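Local atomic coordinates of porin (Acinetobacter baumannii AB307-0294, PDB entry 5DL7), a protein that forms a beta-barrel in the outer membrane that probably lets small molecules pass, and is a putative porin for vanillate trafficking. Residues A[138-143]-A[298-303]; A[247-252]-A[291-296]. All coordinates share one frame; numbering follows the deposited sequence.

Contact 1: A[138-143]-A[298-303]; sequences PARLFP and GTESPV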
# COMPACT_ATOMS: atom_id res chain seq x y z
N PRO A 138 -1.07 -3.80 1.66
CA PRO A 138 -1.91 -4.19 2.66
C PRO A 138 -3.44 -3.97 2.27
O PRO A 138 -4.26 -4.21 3.17
CB PRO A 138 -1.53 -3.18 3.83
CG PRO A 138 -1.49 -1.99 3.00
CD PRO A 138 -0.75 -2.31 1.70
N ALA A 139 -3.72 -3.62 1.06
CA ALA A 139 -5.04 -3.00 0.74
C ALA A 139 -6.10 -4.02 0.37
O ALA A 139 -7.26 -3.65 0.22
CB ALA A 139 -4.79 -2.08 -0.39
N ARG A 140 -5.80 -5.35 0.45
CA ARG A 140 -6.81 -6.39 0.25
C ARG A 140 -6.89 -7.28 1.45
O ARG A 140 -6.67 -6.81 2.59
CB ARG A 140 -6.75 -7.01 -1.19
CG ARG A 140 -6.95 -6.09 -2.34
CD ARG A 140 -8.37 -5.52 -2.45
NE ARG A 140 -8.41 -4.64 -3.61
CZ ARG A 140 -8.00 -3.40 -3.71
NH1 ARG A 140 -7.46 -2.74 -2.67
NH2 ARG A 140 -7.96 -2.76 -4.88
N LEU A 141 -7.20 -8.57 1.33
CA LEU A 141 -7.45 -9.34 2.45
C LEU A 141 -6.18 -9.68 3.19
O LEU A 141 -6.17 -9.76 4.39
CB LEU A 141 -8.22 -10.60 2.07
CG LEU A 141 -8.74 -11.44 3.20
CD1 LEU A 141 -9.87 -10.66 3.94
CD2 LEU A 141 -9.32 -12.81 2.75
N PHE A 142 -5.15 -10.08 2.47
CA PHE A 142 -3.86 -10.53 2.99
C PHE A 142 -2.77 -9.71 2.40
O PHE A 142 -2.84 -9.26 1.28
CB PHE A 142 -3.66 -12.03 2.54
CG PHE A 142 -4.69 -12.93 3.03
CD1 PHE A 142 -5.05 -12.98 4.39
CD2 PHE A 142 -5.29 -13.91 2.25
CE1 PHE A 142 -6.03 -13.83 4.91
CE2 PHE A 142 -6.25 -14.73 2.81
CZ PHE A 142 -6.58 -14.74 4.14
N PRO A 143 -1.62 -9.64 3.07
CA PRO A 143 -0.48 -8.87 2.56
C PRO A 143 0.17 -9.57 1.37
O PRO A 143 0.25 -10.76 1.37
CB PRO A 143 0.54 -8.93 3.75
CG PRO A 143 0.16 -10.00 4.62
CD PRO A 143 -1.38 -10.16 4.43
N GLY A 298 1.20 -5.67 -8.37
CA GLY A 298 0.33 -6.13 -7.28
C GLY A 298 0.06 -5.19 -6.11
O GLY A 298 -0.40 -5.58 -5.01
N THR A 299 0.46 -3.92 -6.34
CA THR A 299 0.48 -2.94 -5.22
C THR A 299 0.08 -1.50 -5.76
O THR A 299 -0.15 -1.38 -6.94
CB THR A 299 1.82 -2.96 -4.44
OG1 THR A 299 1.62 -2.28 -3.09
CG2 THR A 299 2.85 -2.45 -5.22
N GLU A 300 -0.14 -0.69 -4.77
CA GLU A 300 -0.52 0.70 -4.97
C GLU A 300 0.68 1.47 -5.33
O GLU A 300 1.85 1.18 -5.01
CB GLU A 300 -1.20 1.22 -3.65
CG GLU A 300 -2.62 0.63 -3.46
CD GLU A 300 -2.65 -0.93 -3.17
OE1 GLU A 300 -1.79 -1.31 -2.27
OE2 GLU A 300 -3.55 -1.55 -3.82
N SER A 301 0.47 2.61 -6.06
CA SER A 301 1.63 3.56 -6.25
C SER A 301 2.20 4.03 -4.95
O SER A 301 1.47 4.22 -3.93
CB SER A 301 1.07 4.80 -7.03
OG SER A 301 2.14 5.76 -7.13
N PRO A 302 3.48 4.15 -4.85
CA PRO A 302 4.19 4.55 -3.64
C PRO A 302 4.23 6.02 -3.27
O PRO A 302 4.85 6.39 -2.29
CB PRO A 302 5.59 3.97 -3.83
CG PRO A 302 5.80 4.24 -5.26
CD PRO A 302 4.46 3.77 -5.90
N VAL A 303 3.50 6.82 -4.02
CA VAL A 303 3.49 8.28 -3.82
C VAL A 303 2.65 8.66 -2.63
O VAL A 303 1.95 7.87 -2.04
CB VAL A 303 2.97 8.92 -5.15
CG1 VAL A 303 3.80 8.57 -6.38
CG2 VAL A 303 1.51 8.63 -5.36
O HOH W 1 -6.15 -0.42 -3.51

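Contact 2: A[247-252]-A[291-296]; sequences RFFNSE and TGLPFL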
# COMPACT_ATOMS: atom_id res chain seq x y z
N ARG A 247 8.01 13.01 -1.04
CA ARG A 247 8.57 11.80 -1.72
C ARG A 247 8.99 12.14 -3.11
O ARG A 247 8.19 12.75 -3.88
CB ARG A 247 7.56 10.66 -1.75
CG ARG A 247 7.15 10.24 -0.35
CD ARG A 247 6.17 9.04 -0.41
NE ARG A 247 5.49 8.95 0.94
CZ ARG A 247 4.56 8.12 1.30
NH1 ARG A 247 4.09 7.27 0.47
NH2 ARG A 247 4.05 8.19 2.54
N PHE A 248 10.23 11.79 -3.46
CA PHE A 248 10.73 11.98 -4.80
C PHE A 248 11.28 10.70 -5.36
O PHE A 248 12.04 9.96 -4.68
CB PHE A 248 11.94 12.92 -4.72
CG PHE A 248 12.66 13.08 -6.00
CD1 PHE A 248 12.05 13.70 -7.10
CD2 PHE A 248 13.92 12.56 -6.18
CE1 PHE A 248 12.85 13.88 -8.30
CE2 PHE A 248 14.64 12.69 -7.44
CZ PHE A 248 14.07 13.33 -8.44
N PHE A 249 10.83 10.37 -6.58
CA PHE A 249 11.30 9.18 -7.35
C PHE A 249 11.96 9.58 -8.60
O PHE A 249 11.47 10.49 -9.29
CB PHE A 249 10.07 8.21 -7.61
CG PHE A 249 9.45 7.61 -6.42
CD1 PHE A 249 8.44 8.31 -5.81
CD2 PHE A 249 9.82 6.40 -5.99
CE1 PHE A 249 7.77 7.83 -4.68
CE2 PHE A 249 9.14 5.85 -4.86
CZ PHE A 249 8.14 6.58 -4.23
N ASN A 250 12.98 8.83 -8.92
CA ASN A 250 13.71 8.94 -10.21
C ASN A 250 13.84 7.56 -10.78
O ASN A 250 14.37 6.66 -10.16
CB ASN A 250 15.13 9.57 -10.02
CG ASN A 250 15.90 9.77 -11.30
OD1 ASN A 250 15.36 10.51 -12.15
ND2 ASN A 250 17.02 9.12 -11.49
N SER A 251 13.35 7.43 -12.06
CA SER A 251 13.27 6.08 -12.67
C SER A 251 13.74 6.11 -14.09
O SER A 251 13.45 7.07 -14.85
CB SER A 251 11.85 5.49 -12.62
OG SER A 251 11.25 5.54 -11.32
N GLU A 252 14.45 5.07 -14.48
CA GLU A 252 15.01 4.91 -15.85
C GLU A 252 14.98 3.46 -16.21
O GLU A 252 15.16 2.59 -15.37
CB GLU A 252 16.43 5.52 -15.92
CG GLU A 252 17.19 5.35 -17.09
CD GLU A 252 18.69 5.98 -17.08
OE1 GLU A 252 19.21 6.17 -18.16
OE2 GLU A 252 19.15 6.34 -16.06
N THR A 291 7.50 9.18 -19.47
CA THR A 291 6.56 8.19 -18.94
C THR A 291 5.98 8.50 -17.66
O THR A 291 6.55 9.33 -16.92
CB THR A 291 7.20 6.76 -18.97
OG1 THR A 291 8.15 6.59 -17.82
CG2 THR A 291 7.88 6.40 -20.23
N GLY A 292 5.04 7.70 -17.21
CA GLY A 292 4.61 7.75 -15.86
C GLY A 292 5.56 6.98 -14.98
O GLY A 292 6.58 6.47 -15.34
N LEU A 293 5.16 6.89 -13.72
CA LEU A 293 5.93 6.27 -12.65
C LEU A 293 5.81 4.70 -12.63
O LEU A 293 4.71 4.21 -12.56
CB LEU A 293 5.42 6.71 -11.28
CG LEU A 293 6.11 6.20 -10.01
CD1 LEU A 293 7.55 6.66 -9.93
CD2 LEU A 293 5.28 6.49 -8.79
N PRO A 294 6.90 4.02 -12.74
CA PRO A 294 6.86 2.53 -12.52
C PRO A 294 6.99 2.15 -11.08
O PRO A 294 7.60 2.84 -10.27
CB PRO A 294 8.10 1.96 -13.27
CG PRO A 294 9.11 3.13 -13.06
CD PRO A 294 8.31 4.42 -13.04
N PHE A 295 6.42 0.96 -10.76
CA PHE A 295 6.54 0.35 -9.44
C PHE A 295 6.19 -1.14 -9.54
O PHE A 295 5.67 -1.51 -10.60
CB PHE A 295 5.73 1.12 -8.34
CG PHE A 295 4.30 1.48 -8.76
CD1 PHE A 295 3.27 0.56 -8.50
CD2 PHE A 295 4.01 2.74 -9.33
CE1 PHE A 295 2.00 0.87 -8.85
CE2 PHE A 295 2.77 3.05 -9.75
CZ PHE A 295 1.74 2.09 -9.55
N LEU A 296 6.41 -1.86 -8.51
CA LEU A 296 6.22 -3.33 -8.58
C LEU A 296 4.78 -3.69 -8.79
O LEU A 296 3.85 -3.01 -8.35
CB LEU A 296 6.86 -3.99 -7.35
CG LEU A 296 8.35 -3.92 -7.37
CD1 LEU A 296 8.91 -4.25 -5.97
CD2 LEU A 296 9.00 -4.94 -8.30

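Contact 1: A[138-143]-A[298-303]
A139 and E300 meet where two loops without regular structure approach inside the barrel. The backbones stay well apart. The nearest CA atoms, those of A139 and T299, are 8.1 Å apart, so side chains bridge the gap. The A139 methyl points at segment 298-303 and lies against the E300 carboxylate. A139 CB is 3.6 Å from E300 OE1 and 3.7 Å from E300 OE2. The E300 chain bends at chi2 (68°), which folds the carboxylate round to the methyl. R140 starts to one side, but its guanidinium end comes nearer. R140 NH1 is 4.2 Å from E300 OE2, which lies well out of the guanidinium plane. This is attraction of charges and not a salt bridge. A water joins the two groups instead. It accepts from R140 NH1 at 2.8 Å, at the guanidinium edge, and donates to E300 OE2 at 2.9 Å. R140 NH1 also donates to A139 O at 3.0 Å, from above the carbonyl plane. R140 NE hydrogen-bonds S91 O. E300 OE1 hydrogen-bonds S137 OG, and E300 OE2 forms a salt bridge with R172. Inward-folded loops narrow the pore in OprD-family channels, and these two, near the centre of the fold, probably do so here. The E300 carboxylate is thus held by several partners, and R140 and R172 probably stabilise its negative charge.

Contact 2: A[247-252]-A[291-296]
The L293 side chain approaches the F249 ring obliquely. The L293 methyl CD1 reaches the base of the phenyl group. It is 3.8 Å from F249 CB and 4.1 Å from F249 CG. The ring also packs edge-to-face with F227 of the neighbouring strand 223-235. L293 does not start out pointing at the strand. With CG anti to the backbone N (chi1 -179°), its branched end is carried over to F249. The P294 ring meets S251 through its CG and CD atoms. P294 CG is 3.6 Å from S251 CB, and P294 CD is 3.6 Å from S251 OG. Both are van der Waals contacts. The motif is a loop packed on the inner wall of a beta-barrel. Segment 247-252 is part of strand 240-253. Its residues alternate, so F249 and S251 turn to the loop while N250 and E252 turn away from it. Segment 291-296 belongs to the long connection between strands 278-288 and 318-327. Q225 ties the two together, because its NE2 forms hydrogen bonds with both S251 OG and P294 O. Within the loop, T291 OG1 donates to G292 O at 2.9 Å, in the carbonyl plane and on a lone pair. The side chain of S251 is about 10 Å from the calcium ion bound by E253 and E261.

How the contacts relate
Both contacts use the connection between strands 278-288 and 318-327. Contact 2 sets its earlier part, 291-296, on the barrel wall. Contact 1 joins its later part, 298-303, to another loop near the centre of the fold. Their centres lie about 17 Å apart. Contact 2 is buried and mainly apolar. Contact 1 is partly buried and relies on charge and water. The two also touch directly. R247 NH1 probably forms a hydrogen bond with P302 O at 3.0 Å. P302 CG packs on F249 CZ, and V303 CG1 on L293 CD2, each at 3.5 Å. The connection leaves the wall, reaches inward at E300 and returns to the wall at P302 and V303.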